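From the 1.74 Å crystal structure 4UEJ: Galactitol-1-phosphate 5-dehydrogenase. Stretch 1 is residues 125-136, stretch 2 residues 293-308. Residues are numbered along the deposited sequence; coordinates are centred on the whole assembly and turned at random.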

# COMPACT_ATOMS: atom_id res chain seq x y z
N ARG A 125 -0.14 13.79 -32.59
CA ARG A 125 -1.45 14.35 -32.23
C ARG A 125 -1.87 13.93 -30.83
O ARG A 125 -2.40 14.73 -30.05
CB ARG A 125 -2.51 13.93 -33.25
CG ARG A 125 -3.95 14.22 -32.83
CD ARG A 125 -4.18 15.71 -32.65
NE ARG A 125 -5.53 16.01 -32.17
CZ ARG A 125 -5.86 16.15 -30.89
NH1 ARG A 125 -4.95 16.00 -29.94
NH2 ARG A 125 -7.11 16.43 -30.56
N LYS A 126 -1.62 12.68 -30.49
CA LYS A 126 -2.03 12.16 -29.19
C LYS A 126 -1.20 12.74 -28.05
O LYS A 126 -1.51 12.51 -26.88
CB LYS A 126 -1.95 10.63 -29.18
CG LYS A 126 -3.11 9.98 -29.94
CD LYS A 126 -3.19 8.49 -29.68
CE LYS A 126 -4.62 7.99 -29.80
NZ LYS A 126 -5.24 8.38 -31.09
N ASN A 127 -0.15 13.48 -28.39
CA ASN A 127 0.69 14.15 -27.39
C ASN A 127 0.34 15.62 -27.17
O ASN A 127 1.11 16.35 -26.55
CB ASN A 127 2.18 14.06 -27.78
CG ASN A 127 2.73 12.66 -27.70
OD1 ASN A 127 3.35 12.17 -28.65
ND2 ASN A 127 2.53 12.00 -26.55
N VAL A 128 -0.79 16.07 -27.70
CA VAL A 128 -1.25 17.42 -27.36
C VAL A 128 -2.70 17.39 -26.93
O VAL A 128 -3.48 16.53 -27.35
CB VAL A 128 -1.09 18.42 -28.53
CG1 VAL A 128 0.38 18.63 -28.86
CG2 VAL A 128 -1.85 17.96 -29.74
N PHE A 129 -3.05 18.35 -26.08
CA PHE A 129 -4.35 18.45 -25.46
C PHE A 129 -4.84 19.87 -25.63
O PHE A 129 -4.19 20.80 -25.18
CB PHE A 129 -4.25 18.05 -23.98
CG PHE A 129 -5.49 18.31 -23.17
CD1 PHE A 129 -6.51 17.37 -23.13
CD2 PHE A 129 -5.60 19.45 -22.39
CE1 PHE A 129 -7.64 17.59 -22.36
CE2 PHE A 129 -6.73 19.67 -21.62
CZ PHE A 129 -7.75 18.74 -21.61
N ALA A 130 -5.96 20.03 -26.32
CA ALA A 130 -6.44 21.35 -26.70
C ALA A 130 -6.91 22.14 -25.49
O ALA A 130 -7.65 21.62 -24.66
CB ALA A 130 -7.56 21.24 -27.72
N LEU A 131 -6.49 23.40 -25.41
CA LEU A 131 -6.89 24.30 -24.33
C LEU A 131 -8.11 25.12 -24.73
O LEU A 131 -8.31 25.40 -25.91
CB LEU A 131 -5.73 25.25 -23.97
CG LEU A 131 -4.37 24.60 -23.76
CD1 LEU A 131 -3.29 25.63 -23.45
CD2 LEU A 131 -4.49 23.61 -22.65
N PRO A 132 -8.91 25.53 -23.74
CA PRO A 132 -9.96 26.52 -24.02
C PRO A 132 -9.33 27.78 -24.60
O PRO A 132 -8.23 28.16 -24.19
CB PRO A 132 -10.58 26.78 -22.65
CG PRO A 132 -10.23 25.59 -21.83
CD PRO A 132 -8.88 25.14 -22.32
N THR A 133 -10.01 28.41 -25.55
CA THR A 133 -9.44 29.55 -26.26
C THR A 133 -9.21 30.76 -25.35
O THR A 133 -8.37 31.61 -25.66
CB THR A 133 -10.33 29.97 -27.44
OG1 THR A 133 -11.67 30.21 -26.98
CG2 THR A 133 -10.36 28.88 -28.51
N ASP A 134 -9.93 30.84 -24.24
CA ASP A 134 -9.79 31.98 -23.33
C ASP A 134 -8.75 31.73 -22.24
O ASP A 134 -8.47 32.60 -21.42
CB ASP A 134 -11.15 32.32 -22.69
CG ASP A 134 -11.61 31.28 -21.69
OD1 ASP A 134 -11.20 30.10 -21.79
OD2 ASP A 134 -12.40 31.64 -20.78
N MET A 135 -8.16 30.54 -22.23
CA MET A 135 -7.15 30.25 -21.23
C MET A 135 -5.83 30.92 -21.57
O MET A 135 -5.30 30.73 -22.67
CB MET A 135 -6.95 28.73 -21.09
CG MET A 135 -5.84 28.35 -20.15
SD MET A 135 -5.65 26.56 -19.91
CE MET A 135 -7.20 26.13 -19.11
N PRO A 136 -5.28 31.70 -20.63
CA PRO A 136 -3.96 32.28 -20.87
C PRO A 136 -2.98 31.14 -21.15
O PRO A 136 -2.96 30.16 -20.41
CB PRO A 136 -3.64 33.00 -19.56
CG PRO A 136 -4.99 33.29 -18.96
CD PRO A 136 -5.82 32.09 -19.31
N PRO A 293 -10.78 7.31 -21.05
CA PRO A 293 -10.14 7.37 -22.37
C PRO A 293 -8.99 8.38 -22.43
O PRO A 293 -9.08 9.44 -21.82
CB PRO A 293 -11.28 7.78 -23.29
CG PRO A 293 -12.15 8.61 -22.43
CD PRO A 293 -12.07 8.03 -21.04
N TRP A 294 -7.94 8.02 -23.16
CA TRP A 294 -6.73 8.83 -23.31
C TRP A 294 -7.01 10.30 -23.63
O TRP A 294 -7.81 10.59 -24.51
CB TRP A 294 -5.86 8.24 -24.42
CG TRP A 294 -4.56 8.95 -24.60
CD1 TRP A 294 -4.27 9.89 -25.56
CD2 TRP A 294 -3.39 8.82 -23.79
NE1 TRP A 294 -2.97 10.33 -25.40
CE2 TRP A 294 -2.42 9.70 -24.32
CE3 TRP A 294 -3.07 8.04 -22.67
CZ2 TRP A 294 -1.14 9.81 -23.77
CZ3 TRP A 294 -1.81 8.16 -22.13
CH2 TRP A 294 -0.86 9.04 -22.67
N PRO A 295 -6.34 11.24 -22.93
CA PRO A 295 -5.34 11.03 -21.87
C PRO A 295 -5.94 10.82 -20.48
O PRO A 295 -5.20 10.54 -19.54
CB PRO A 295 -4.53 12.33 -21.90
CG PRO A 295 -5.55 13.36 -22.30
CD PRO A 295 -6.44 12.66 -23.30
N GLY A 296 -7.25 10.98 -20.34
CA GLY A 296 -7.89 10.66 -19.08
C GLY A 296 -8.67 11.81 -18.49
O GLY A 296 -8.43 12.97 -18.82
N GLN A 297 -9.62 11.49 -17.62
CA GLN A 297 -10.45 12.51 -17.03
C GLN A 297 -9.63 13.53 -16.25
O GLN A 297 -10.05 14.68 -16.11
CB GLN A 297 -11.51 11.89 -16.12
CG GLN A 297 -10.98 11.36 -14.80
CD GLN A 297 -11.78 11.88 -13.63
OE1 GLN A 297 -12.47 12.90 -13.73
NE2 GLN A 297 -11.70 11.19 -12.49
N GLU A 298 -8.44 13.13 -15.77
CA GLU A 298 -7.57 14.06 -15.04
C GLU A 298 -7.30 15.33 -15.84
O GLU A 298 -7.27 16.44 -15.29
CB GLU A 298 -6.24 13.39 -14.67
CG GLU A 298 -6.32 12.23 -13.67
CD GLU A 298 -6.48 10.87 -14.35
OE1 GLU A 298 -7.08 10.81 -15.45
OE2 GLU A 298 -6.00 9.85 -13.80
N TRP A 299 -7.08 15.16 -17.13
CA TRP A 299 -6.75 16.27 -18.02
C TRP A 299 -7.93 17.22 -18.21
O TRP A 299 -7.77 18.43 -18.11
CB TRP A 299 -6.25 15.70 -19.35
CG TRP A 299 -4.91 15.08 -19.14
CD1 TRP A 299 -4.64 13.88 -18.54
CD2 TRP A 299 -3.64 15.67 -19.46
NE1 TRP A 299 -3.27 13.67 -18.48
CE2 TRP A 299 -2.64 14.76 -19.04
CE3 TRP A 299 -3.25 16.87 -20.06
CZ2 TRP A 299 -1.28 15.01 -19.21
CZ3 TRP A 299 -1.91 17.12 -20.23
CH2 TRP A 299 -0.94 16.20 -19.81
N GLU A 300 -9.12 16.67 -18.46
CA GLU A 300 -10.34 17.47 -18.53
C GLU A 300 -10.62 18.18 -17.22
O GLU A 300 -10.95 19.36 -17.21
CB GLU A 300 -11.56 16.62 -18.90
CG GLU A 300 -11.45 15.89 -20.21
CD GLU A 300 -12.80 15.35 -20.66
OE1 GLU A 300 -13.52 14.79 -19.81
OE2 GLU A 300 -13.12 15.50 -21.86
N THR A 301 -10.47 17.46 -16.11
CA THR A 301 -10.68 18.09 -14.80
C THR A 301 -9.72 19.25 -14.56
O THR A 301 -10.12 20.31 -14.08
CB THR A 301 -10.54 17.06 -13.66
OG1 THR A 301 -11.50 16.02 -13.84
CG2 THR A 301 -10.78 17.72 -12.31
N ALA A 302 -8.45 19.07 -14.93
CA ALA A 302 -7.45 20.11 -14.70
C ALA A 302 -7.83 21.36 -15.47
O ALA A 302 -7.77 22.47 -14.95
CB ALA A 302 -6.06 19.63 -15.10
N SER A 303 -8.21 21.16 -16.72
CA SER A 303 -8.61 22.26 -17.56
C SER A 303 -9.82 22.98 -16.95
O SER A 303 -9.86 24.20 -16.88
CB SER A 303 -8.92 21.78 -18.97
OG SER A 303 -9.22 22.90 -19.79
N ARG A 304 -10.79 22.20 -16.50
CA ARG A 304 -12.01 22.80 -15.97
C ARG A 304 -11.78 23.57 -14.68
O ARG A 304 -12.29 24.68 -14.54
CB ARG A 304 -13.06 21.72 -15.76
CG ARG A 304 -13.54 21.15 -17.07
CD ARG A 304 -14.37 19.89 -16.86
NE ARG A 304 -14.89 19.40 -18.13
CZ ARG A 304 -15.76 18.41 -18.25
NH1 ARG A 304 -16.22 17.79 -17.17
NH2 ARG A 304 -16.18 18.05 -19.45
N LEU A 305 -11.01 22.99 -13.77
CA LEU A 305 -10.70 23.67 -12.51
C LEU A 305 -10.00 25.00 -12.78
O LEU A 305 -10.26 26.00 -12.11
CB LEU A 305 -9.84 22.79 -11.61
CG LEU A 305 -10.59 21.57 -11.05
CD1 LEU A 305 -9.62 20.70 -10.27
CD2 LEU A 305 -11.75 22.00 -10.17
N LEU A 306 -9.10 25.00 -13.76
CA LEU A 306 -8.42 26.24 -14.14
C LEU A 306 -9.41 27.26 -14.68
O LEU A 306 -9.40 28.43 -14.30
CB LEU A 306 -7.34 25.95 -15.18
CG LEU A 306 -6.02 25.39 -14.65
CD1 LEU A 306 -5.15 24.81 -15.78
CD2 LEU A 306 -5.25 26.48 -13.92
N THR A 307 -10.28 26.82 -15.57
CA THR A 307 -11.19 27.77 -16.20
C THR A 307 -12.18 28.31 -15.17
O THR A 307 -12.62 29.44 -15.28
CB THR A 307 -11.96 27.14 -17.36
OG1 THR A 307 -12.79 26.08 -16.88
CG2 THR A 307 -10.99 26.59 -18.35
N GLU A 308 -12.49 27.50 -14.17
CA GLU A 308 -13.44 27.91 -13.13
C GLU A 308 -12.79 28.75 -12.05
O GLU A 308 -13.44 29.10 -11.08
CB GLU A 308 -14.08 26.68 -12.49
CG GLU A 308 -14.97 25.96 -13.46
CD GLU A 308 -15.43 24.62 -12.95
OE1 GLU A 308 -15.25 24.30 -11.76
OE2 GLU A 308 -15.97 23.88 -13.78
O HOH W 1 -9.34 21.81 -22.50

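The two stretches bury 493 Å² between them, and strand 128-130 runs at 43° to helix 297-307, with a closest axial approach of 10.4 Å. That spacing leaves room for one layer of side chains.

Along stretch 2, the first contact is made by Trp294, whose CA-to-CB bond points toward stretch 1. With chi1 at -177° (t) and chi2 at -100°, the indole presents its edge to a backbone carbonyl: NE1 of Trp294 donates a hydrogen bond to O of Lys126 at 3.0 Å. The N-H...O angle of 172° is nearly linear, and the acceptor lies near the ring plane, where the N-H points. This is the only direct hydrogen bond between the stretches. The lysine contributes through its main chain and CB, while the end of its side chain leads away.

Pro295, preceded by a cis peptide bond, offers an apolar ring, its CG lying 4.2 Å from CD1 of Phe129. Gly296 then caps the helix. Its phi/psi of 124/158 would jam a CB against the preceding carbonyl O, and an ideal CB would also lie 2.7 Å from OE1 of Glu298, so glycine fits here without touching stretch 1.

Trp299 meets Phe129, which has the largest covered area of any residue here, 109 Å². CB of Trp299 sits over one face of the phenyl ring, 4.2 Å from its centroid and 24° off the normal, a CH-pi contact. The indole also directs its edge toward the Phe129 face; the six-membered ring centroids are 5.8 Å apart and the planes meet at 60°. The tip of the phenylalanine reaches the helix backbone, with CZ of Phe129 3.5 Å from O of Trp299. That carbonyl accepts a helical hydrogen bond from N of Ser303 at 3.1 Å.

One turn on, Ser303 suits a tight place because it is small and polar. Its CB lies 4.0 Å from CE2 of Phe129, near the plane of that ring, and its OG approaches CD of Pro132 at 3.4 Å. The hydroxyl also hydrogen-bonds a water, OG to water O 2.9 Å; the same water donates to O of Ala130 at 2.7 Å, bridging the stretches.

At the helix end, Met135 extends from the type I turn 132-135 with chi1 and chi2 both t. Its CE lies 3.9 Å from CB of Leu306 and 3.9 Å from CG2 of Thr307. That methyl of Thr307 also meets CG of Pro132 at 3.7 Å, while its OG1 donates to O of Arg304 at 2.8 Å, satisfying the hydroxyl within the helix.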